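Local coordinates for ketosynthase (Streptomyces sp. MSC090213JE08, PDB 6KXD), which catalyses polyketide chain extension in ishigamide biosynthesis, working as the ketosynthase of a ketosynthase/chain length factor pair and condensing acyl and malonyl units on acyl carrier protein, at the interface of chains A and B. Coordinates in Å, arbitrary orientation; residue numbers count along the deposited sequence, not the author numbering. Chains: chain A, Ketosynthase; chain B, Ketosynthase.

Contact 1: the interface of chains A and B. Residues chain A 268-269, 394-396; chain B 155-156, 159, 163.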
ATOM      1  N   HIS A 268      18.654   4.608   0.665  1.00 38.65           N
ATOM      2  CA  HIS A 268      18.986   3.199   0.728  1.00 40.44           C
ATOM      3  C   HIS A 268      17.709   2.362   0.752  1.00 35.44           C
ATOM      4  O   HIS A 268      16.700   2.824   1.245  1.00 38.52           O
ATOM      5  CB  HIS A 268      19.906   2.907   1.930  1.00 39.31           C
ATOM      6  CG  HIS A 268      20.608   1.593   1.833  1.00 46.70           C
ATOM      7  ND1 HIS A 268      20.051   0.415   2.318  1.00 41.52           N
ATOM      8  CD2 HIS A 268      21.821   1.260   1.321  1.00 42.70           C
ATOM      9  CE1 HIS A 268      20.883  -0.587   2.082  1.00 45.84           C
ATOM     10  NE2 HIS A 268      21.969  -0.089   1.448  1.00 43.64           N
ATOM     11  N   PRO A 269      17.675   1.187   0.097  1.00 38.20           N
ATOM     12  CA  PRO A 269      16.455   0.386   0.072  1.00 37.59           C
ATOM     13  C   PRO A 269      16.077  -0.288   1.400  1.00 38.78           C
ATOM     14  O   PRO A 269      14.960  -0.683   1.550  1.00 39.87           O
ATOM     15  CB  PRO A 269      16.709  -0.613  -1.037  1.00 39.99           C
ATOM     16  CG  PRO A 269      18.212  -0.771  -1.075  1.00 40.04           C
ATOM     17  CD  PRO A 269      18.719   0.614  -0.756  1.00 37.02           C
ATOM     18  N   ALA A 394      10.335   2.285   7.164  1.00 41.57           N
ATOM     19  CA  ALA A 394      10.215   1.058   6.460  1.00 39.11           C
ATOM     20  C   ALA A 394      11.344   0.983   5.455  1.00 40.51           C
ATOM     21  O   ALA A 394      12.015   1.975   5.203  1.00 42.23           O
ATOM     22  CB  ALA A 394       8.849   0.960   5.810  1.00 44.83           C
ATOM     23  N   PHE A 395      11.462  -0.189   4.859  1.00 36.72           N
ATOM     24  CA  PHE A 395      12.265  -0.395   3.642  1.00 39.15           C
ATOM     25  C   PHE A 395      11.806   0.617   2.588  1.00 37.15           C
ATOM     26  O   PHE A 395      10.751   1.270   2.763  1.00 35.14           O
ATOM     27  CB  PHE A 395      12.155  -1.824   3.154  1.00 42.58           C
ATOM     28  CG  PHE A 395      12.954  -2.830   3.940  1.00 43.62           C
ATOM     29  CD1 PHE A 395      13.552  -2.492   5.149  1.00 48.02           C
ATOM     30  CD2 PHE A 395      13.109  -4.119   3.451  1.00 57.93           C
ATOM     31  CE1 PHE A 395      14.314  -3.425   5.833  1.00 50.68           C
ATOM     32  CE2 PHE A 395      13.843  -5.059   4.162  1.00 50.77           C
ATOM     33  CZ  PHE A 395      14.440  -4.707   5.343  1.00 51.32           C
ATOM     34  N   ALA A 396      12.669   0.793   1.592  1.00 39.13           N
ATOM     35  CA  ALA A 396      12.500   1.838   0.517  1.00 41.11           C
ATOM     36  C   ALA A 396      12.477   3.285   1.068  1.00 41.34           C
ATOM     37  O   ALA A 396      11.925   4.215   0.445  1.00 39.72           O
ATOM     38  CB  ALA A 396      11.247   1.530  -0.272  1.00 43.42           C
TER
ATOM     39  N   ASN B 155       7.127  -2.097  -1.617  1.00 36.12           N
ATOM     40  CA  ASN B 155       7.300  -0.707  -1.846  1.00 36.15           C
ATOM     41  C   ASN B 155       8.630  -0.439  -2.541  1.00 34.53           C
ATOM     42  O   ASN B 155       9.005   0.707  -2.699  1.00 34.36           O
ATOM     43  CB  ASN B 155       7.150   0.102  -0.568  1.00 35.11           C
ATOM     44  CG  ASN B 155       8.176  -0.220   0.495  1.00 34.28           C
ATOM     45  OD1 ASN B 155       8.916  -1.217   0.354  1.00 37.35           O
ATOM     46  ND2 ASN B 155       8.170   0.569   1.552  1.00 38.90           N
ATOM     47  N   HIS B 156       9.349  -1.478  -2.957  1.00 36.77           N
ATOM     48  CA  HIS B 156      10.676  -1.262  -3.473  1.00 39.22           C
ATOM     49  C   HIS B 156      10.671  -0.429  -4.764  1.00 38.09           C
ATOM     50  O   HIS B 156      11.539   0.431  -4.899  1.00 38.14           O
ATOM     51  CB  HIS B 156      11.422  -2.544  -3.765  1.00 37.54           C
ATOM     52  CG  HIS B 156      12.812  -2.240  -4.189  1.00 38.90           C
ATOM     53  ND1 HIS B 156      13.190  -2.197  -5.518  1.00 37.83           N
ATOM     54  CD2 HIS B 156      13.898  -1.877  -3.461  1.00 36.57           C
ATOM     55  CE1 HIS B 156      14.489  -1.866  -5.571  1.00 39.40           C
ATOM     56  NE2 HIS B 156      14.933  -1.691  -4.356  1.00 37.69           N
ATOM     57  N   GLY B 159      10.195   3.247  -3.881  1.00 35.69           N
ATOM     58  CA  GLY B 159      11.393   3.648  -3.155  1.00 37.46           C
ATOM     59  C   GLY B 159      12.584   3.803  -4.080  1.00 35.57           C
ATOM     60  O   GLY B 159      13.354   4.777  -3.951  1.00 35.74           O
ATOM     61  N   ILE B 163      15.007   6.957  -4.961  1.00 37.24           N
ATOM     62  CA  ILE B 163      16.482   6.923  -4.861  1.00 39.28           C
ATOM     63  C   ILE B 163      17.025   7.452  -6.178  1.00 40.05           C
ATOM     64  O   ILE B 163      17.877   8.314  -6.189  1.00 40.80           O
ATOM     65  CB  ILE B 163      17.020   5.520  -4.557  1.00 38.64           C
ATOM     66  CG1 ILE B 163      16.672   5.138  -3.116  1.00 39.49           C
ATOM     67  CG2 ILE B 163      18.521   5.382  -4.838  1.00 43.34           C
ATOM     68  CD1 ILE B 163      16.779   3.665  -2.879  1.00 41.32           C
TER
HETATM   69  O   HOH W   1      13.649   5.405  -1.149  1.00 39.77           O
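The loop that carries the gating phenylalanine of ketosynthases, A:Phe395, here in an AFAG form of the family's glycine-rich GFGG motif, together with A:His268 and A:Pro269, meets helix 156-165 of chain B and B:Asn155 just before it. A:Phe395 offers its backbone rather than its ring: its carbonyl O takes ND2 of the B:Asn155 amide at 2.9 Å, a weak hydrogen bond bent to 129° at the hydrogen. B:Asn155 gets there from a crowded rotamer, with CG between its own N and carbonyl carbon (chi1 62°), so the amide also lies against the methyl of A:Ala396.

That methyl, CB of A:Ala396, pushes toward the helix where there is no side chain, and reaches CA of B:Gly159 at 3.6 Å. It also touches the backbone O of B:Asn155 at 3.4 Å. Beside this contact one water joins two carbonyl oxygens, standing 2.6 Å from O of A:Ala396 and 2.9 Å from O of B:Gly159.

Further along, A:Pro269 meets the helix with its ring carbons. The B:His156 side chain has CG anti to the backbone N (chi1 -176°), and CB of A:Pro269 lies in the plane of the imidazole at its NE2-CD2 edge, 3.9 Å from NE2. B:Ile163 crosses the proline at about a right angle and brings the tip of its longer branch, CD1, to 4.0 Å from the backbone C of A:His268. The imidazole of A:His268 has CD of A:Pro269 over one face, toward the rim.

In the fold, chain A supplies the loop after strand 255-264 and the 3-10 turn 395-397 following strand 387-394, both laid along one flank of the chain B helix.

Contact 2: the interface of chains A and B. Residues chain A 112-116, 119, 143-146, 167; chain B 121-122, 125, 154, 175-176, 363.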
ATOM      1  N   THR A 112       2.915  -5.479   5.127  1.00 38.17           N
ATOM      2  CA  THR A 112       4.263  -5.706   4.582  1.00 38.66           C
ATOM      3  C   THR A 112       4.229  -6.893   3.637  1.00 37.00           C
ATOM      4  O   THR A 112       4.687  -6.821   2.528  1.00 39.43           O
ATOM      5  CB  THR A 112       5.271  -5.928   5.721  1.00 40.83           C
ATOM      6  OG1 THR A 112       5.309  -4.746   6.535  1.00 39.99           O
ATOM      7  CG2 THR A 112       6.641  -6.313   5.214  1.00 42.39           C
ATOM      8  N   ASP A 113       3.700  -8.021   4.163  1.00 38.88           N
ATOM      9  CA  ASP A 113       3.828  -9.346   3.584  1.00 39.54           C
ATOM     10  C   ASP A 113       2.483  -9.897   3.133  1.00 37.74           C
ATOM     11  O   ASP A 113       2.445 -10.746   2.258  1.00 40.59           O
ATOM     12  CB  ASP A 113       4.471 -10.321   4.568  1.00 41.93           C
ATOM     13  CG  ASP A 113       5.914  -9.947   4.845  1.00 44.93           C
ATOM     14  OD1 ASP A 113       6.646  -9.735   3.847  1.00 47.35           O
ATOM     15  OD2 ASP A 113       6.250  -9.801   6.033  1.00 51.12           O
ATOM     16  N   GLY A 114       1.389  -9.303   3.599  1.00 42.64           N
ATOM     17  CA  GLY A 114       0.095  -9.813   3.156  1.00 42.51           C
ATOM     18  C   GLY A 114       0.005 -11.302   3.435  1.00 38.40           C
ATOM     19  O   GLY A 114       0.442 -11.749   4.516  1.00 39.48           O
ATOM     20  N   GLU A 115      -0.504 -12.059   2.455  1.00 40.67           N
ATOM     21  CA  GLU A 115      -0.685 -13.519   2.618  1.00 39.97           C
ATOM     22  C   GLU A 115       0.543 -14.248   2.083  1.00 38.01           C
ATOM     23  O   GLU A 115       0.441 -15.187   1.304  1.00 39.00           O
ATOM     24  CB  GLU A 115      -1.954 -13.962   1.905  1.00 42.91           C
ATOM     25  CG  GLU A 115      -3.175 -13.221   2.391  1.00 41.25           C
ATOM     26  CD  GLU A 115      -3.564 -13.237   3.858  1.00 47.28           C
ATOM     27  OE1 GLU A 115      -4.699 -12.736   4.137  1.00 43.35           O
ATOM     28  OE2 GLU A 115      -2.755 -13.705   4.737  1.00 43.72           O
ATOM     29  N   SER A 116       1.734 -13.775   2.473  1.00 40.25           N
ATOM     30  CA  SER A 116       2.921 -14.416   1.975  1.00 46.46           C
ATOM     31  C   SER A 116       3.015 -15.879   2.470  1.00 45.75           C
ATOM     32  O   SER A 116       3.632 -16.693   1.825  1.00 45.67           O
ATOM     33  CB  SER A 116       4.144 -13.595   2.303  1.00 52.32           C
ATOM     34  OG  SER A 116       4.263 -12.521   1.345  1.00 50.80           O
ATOM     35  N   ILE A 119       1.381 -17.781  -0.109  1.00 38.89           N
ATOM     36  CA  ILE A 119       2.260 -17.908  -1.264  1.00 38.28           C
ATOM     37  C   ILE A 119       3.202 -19.102  -1.015  1.00 37.69           C
ATOM     38  O   ILE A 119       3.425 -19.902  -1.939  1.00 40.22           O
ATOM     39  CB  ILE A 119       3.057 -16.615  -1.550  1.00 37.70           C
ATOM     40  CG1 ILE A 119       2.100 -15.486  -1.960  1.00 42.68           C
ATOM     41  CG2 ILE A 119       4.107 -16.833  -2.608  1.00 42.16           C
ATOM     42  CD1 ILE A 119       2.788 -14.168  -2.228  1.00 42.45           C
ATOM     43  N   ILE A 143      -4.073 -14.162  -2.439  1.00 39.94           N
ATOM     44  CA  ILE A 143      -2.700 -13.754  -2.083  1.00 39.82           C
ATOM     45  C   ILE A 143      -2.446 -12.270  -2.357  1.00 40.18           C
ATOM     46  O   ILE A 143      -1.473 -11.754  -1.880  1.00 44.44           O
ATOM     47  CB  ILE A 143      -1.632 -14.607  -2.801  1.00 42.31           C
ATOM     48  CG1 ILE A 143      -1.794 -14.558  -4.315  1.00 47.71           C
ATOM     49  CG2 ILE A 143      -1.659 -16.044  -2.259  1.00 48.63           C
ATOM     50  CD1 ILE A 143      -0.536 -14.788  -5.084  1.00 53.75           C
ATOM     51  N   ASN A 144      -3.329 -11.597  -3.068  1.00 37.98           N
ATOM     52  CA  ASN A 144      -3.006 -10.204  -3.479  1.00 39.52           C
ATOM     53  C   ASN A 144      -3.426  -9.253  -2.364  1.00 36.13           C
ATOM     54  O   ASN A 144      -4.519  -9.367  -1.776  1.00 38.79           O
ATOM     55  CB  ASN A 144      -3.607  -9.877  -4.841  1.00 40.28           C
ATOM     56  CG  ASN A 144      -3.074 -10.779  -5.932  1.00 44.67           C
ATOM     57  OD1 ASN A 144      -1.903 -11.142  -5.927  1.00 45.98           O
ATOM     58  ND2 ASN A 144      -3.944 -11.176  -6.837  1.00 49.73           N
ATOM     59  N   ALA A 145      -2.552  -8.288  -2.073  1.00 33.69           N
ATOM     60  CA  ALA A 145      -2.636  -7.475  -0.906  1.00 36.51           C
ATOM     61  C   ALA A 145      -3.904  -6.603  -0.894  1.00 33.81           C
ATOM     62  O   ALA A 145      -4.369  -6.260   0.173  1.00 35.95           O
ATOM     63  CB  ALA A 145      -1.391  -6.603  -0.813  1.00 39.66           C
ATOM     64  N   GLY A 146      -4.445  -6.291  -2.066  1.00 34.99           N
ATOM     65  CA  GLY A 146      -5.613  -5.439  -2.202  1.00 37.44           C
ATOM     66  C   GLY A 146      -6.771  -6.028  -1.444  1.00 38.92           C
ATOM     67  O   GLY A 146      -7.633  -5.332  -0.927  1.00 35.65           O
ATOM     68  N   THR A 167       1.016  -0.636   0.937  1.00 34.95           N
ATOM     69  CA  THR A 167       2.067  -1.648   1.057  1.00 34.89           C
ATOM     70  C   THR A 167       3.405  -0.930   1.287  1.00 36.28           C
ATOM     71  O   THR A 167       4.283  -1.073   0.499  1.00 41.74           O
ATOM     72  CB  THR A 167       2.114  -2.552  -0.166  1.00 36.19           C
ATOM     73  OG1 THR A 167       2.395  -1.789  -1.337  1.00 36.26           O
ATOM     74  CG2 THR A 167       0.799  -3.304  -0.347  1.00 35.50           C
TER
ATOM     75  N   THR B 121      -0.132  -5.132  -7.692  1.00 35.14           N
ATOM     76  CA  THR B 121      -0.992  -6.262  -7.321  1.00 34.49           C
ATOM     77  C   THR B 121      -0.392  -6.895  -6.067  1.00 33.65           C
ATOM     78  O   THR B 121      -0.946  -6.863  -4.951  1.00 35.69           O
ATOM     79  CB  THR B 121      -1.132  -7.251  -8.476  1.00 37.04           C
ATOM     80  OG1 THR B 121      -1.670  -6.632  -9.636  1.00 36.07           O
ATOM     81  CG2 THR B 121      -2.020  -8.420  -8.119  1.00 40.16           C
ATOM     82  N   MET B 122       0.823  -7.414  -6.228  1.00 35.07           N
ATOM     83  CA  MET B 122       1.468  -8.039  -5.117  1.00 33.95           C
ATOM     84  C   MET B 122       2.967  -8.003  -5.331  1.00 35.96           C
ATOM     85  O   MET B 122       3.688  -8.886  -4.901  1.00 36.97           O
ATOM     86  CB  MET B 122       0.983  -9.490  -5.008  1.00 36.23           C
ATOM     87  CG  MET B 122       1.265 -10.135  -3.686  1.00 35.96           C
ATOM     88  SD  MET B 122       0.881  -9.114  -2.296  1.00 39.88           S
ATOM     89  CE  MET B 122       1.465 -10.133  -0.942  1.00 44.35           C
ATOM     90  N   LEU B 125       6.227 -11.063  -7.672  1.00 38.04           N
ATOM     91  CA  LEU B 125       6.036 -12.447  -7.257  1.00 40.62           C
ATOM     92  C   LEU B 125       7.227 -13.297  -7.708  1.00 41.84           C
ATOM     93  O   LEU B 125       7.461 -14.327  -7.122  1.00 41.73           O
ATOM     94  CB  LEU B 125       4.747 -12.988  -7.846  1.00 40.16           C
ATOM     95  CG  LEU B 125       3.523 -12.358  -7.223  1.00 47.09           C
ATOM     96  CD1 LEU B 125       2.295 -12.522  -8.138  1.00 53.18           C
ATOM     97  CD2 LEU B 125       3.303 -12.919  -5.833  1.00 45.71           C
ATOM     98  N   LEU B 154       7.413  -4.824  -1.158  1.00 33.92           N
ATOM     99  CA  LEU B 154       6.360  -4.392  -2.072  1.00 34.73           C
ATOM    100  C   LEU B 154       6.556  -2.917  -2.487  1.00 36.20           C
ATOM    101  O   LEU B 154       6.129  -2.558  -3.553  1.00 37.03           O
ATOM    102  CB  LEU B 154       4.986  -4.635  -1.437  1.00 34.51           C
ATOM    103  CG  LEU B 154       4.619  -6.108  -1.162  1.00 39.53           C
ATOM    104  CD1 LEU B 154       3.241  -6.203  -0.508  1.00 39.16           C
ATOM    105  CD2 LEU B 154       4.633  -6.928  -2.462  1.00 40.38           C
ATOM    106  N   ALA B 175      -1.759  -1.301  -3.210  1.00 34.10           N
ATOM    107  CA  ALA B 175      -2.046  -2.491  -3.934  1.00 32.85           C
ATOM    108  C   ALA B 175      -3.406  -2.294  -4.598  1.00 38.48           C
ATOM    109  O   ALA B 175      -3.842  -1.188  -4.745  1.00 40.05           O
ATOM    110  CB  ALA B 175      -2.040  -3.679  -2.995  1.00 36.65           C
ATOM    111  N   GLY B 176      -4.087  -3.372  -4.988  1.00 37.39           N
ATOM    112  CA  GLY B 176      -5.394  -3.206  -5.588  1.00 35.50           C
ATOM    113  C   GLY B 176      -5.483  -3.810  -6.959  1.00 36.43           C
ATOM    114  O   GLY B 176      -6.554  -3.827  -7.571  1.00 36.48           O
ATOM    115  N   ASP B 363     -10.310  -8.992  -6.530  1.00 50.51           N
ATOM    116  CA  ASP B 363     -10.472  -8.941  -5.087  1.00 53.31           C
ATOM    117  C   ASP B 363     -11.691  -8.081  -4.703  1.00 56.18           C
ATOM    118  O   ASP B 363     -11.879  -7.853  -3.527  1.00 57.07           O
ATOM    119  CB  ASP B 363      -9.147  -8.526  -4.442  1.00 57.58           C
ATOM    120  CG  ASP B 363      -8.006  -9.523  -4.714  1.00 58.29           C
ATOM    121  OD1 ASP B 363      -8.290 -10.718  -4.941  1.00 57.50           O
ATOM    122  OD2 ASP B 363      -6.838  -9.099  -4.711  1.00 61.83           O
TER
HETATM  123  O   HOH W   2      -3.606  -6.245  -4.810  1.00 33.84           O
HETATM  124  O   HOH W   3       6.604  -5.290   1.796  1.00 42.32           O
HETATM  125  O   HOH W   4      -6.017 -11.891  -4.122  1.00 43.81           O
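B:Met122, in the loop between strand 114-119 and helix 125-137 of the chain length factor, pushes into the thiolase-fold dimer seam. Its CG is anti to the backbone N (chi1 -163°); the chain then bends at chi2 (45°) and runs out straight, driving the thioether between two loops of chain A. The methyl CE ends between carbonyl oxygens, 3.4 Å from O of A:Asp113 and 3.5 Å from O of A:Ile143, while SD lies against the backbone N and CB of A:Ala145. A second-shell bond steadies one wall: the A:Ser116 hydroxyl OG donates to O of A:Asp113 at 2.7 Å, in the carbonyl plane on a lone pair. Next to the methionine, A:Asn144 and B:Thr121 lie side by side pointing the same way, methyl CG2 of the threonine 3.4 Å from the amide CG. B:Leu154 crosses A:Thr167 at about a right angle, its CD1 reaching the carbonyl O of A:Thr112 at 3.4 Å.

Around this tightly packed core, where side-chain carbons and sulfur press on backbone, the fit loosens and polar groups meet through water. One water links N of A:Gly146 with O of B:Thr121 and N of B:Gly176; another connects O of A:Thr112 to N of B:Leu154. At B:Asp363 the carboxylate splits its work: OD2 rests 3.3 Å from CB of A:Asn144, while OD1 holds a water at 2.7 Å that also meets N of A:Asn144.

The C-alpha centres of contact 1 and contact 2 lie about 17 Å apart on one continuous seam between ketosynthase and chain length factor. They share no residue, but they join in sequence on chain B, where B:Leu154 of contact 2 directly precedes B:Asn155 of contact 1. On chain A, A:Thr167 of contact 2 lies just ahead of the 3-10 turn 169-171 that carries the nucleophilic cysteine, and contact 1 includes the gating loop. The partner thus touches two segments of chain A next to active-site elements, which may couple pairing to the shape of the acyl-chain pocket.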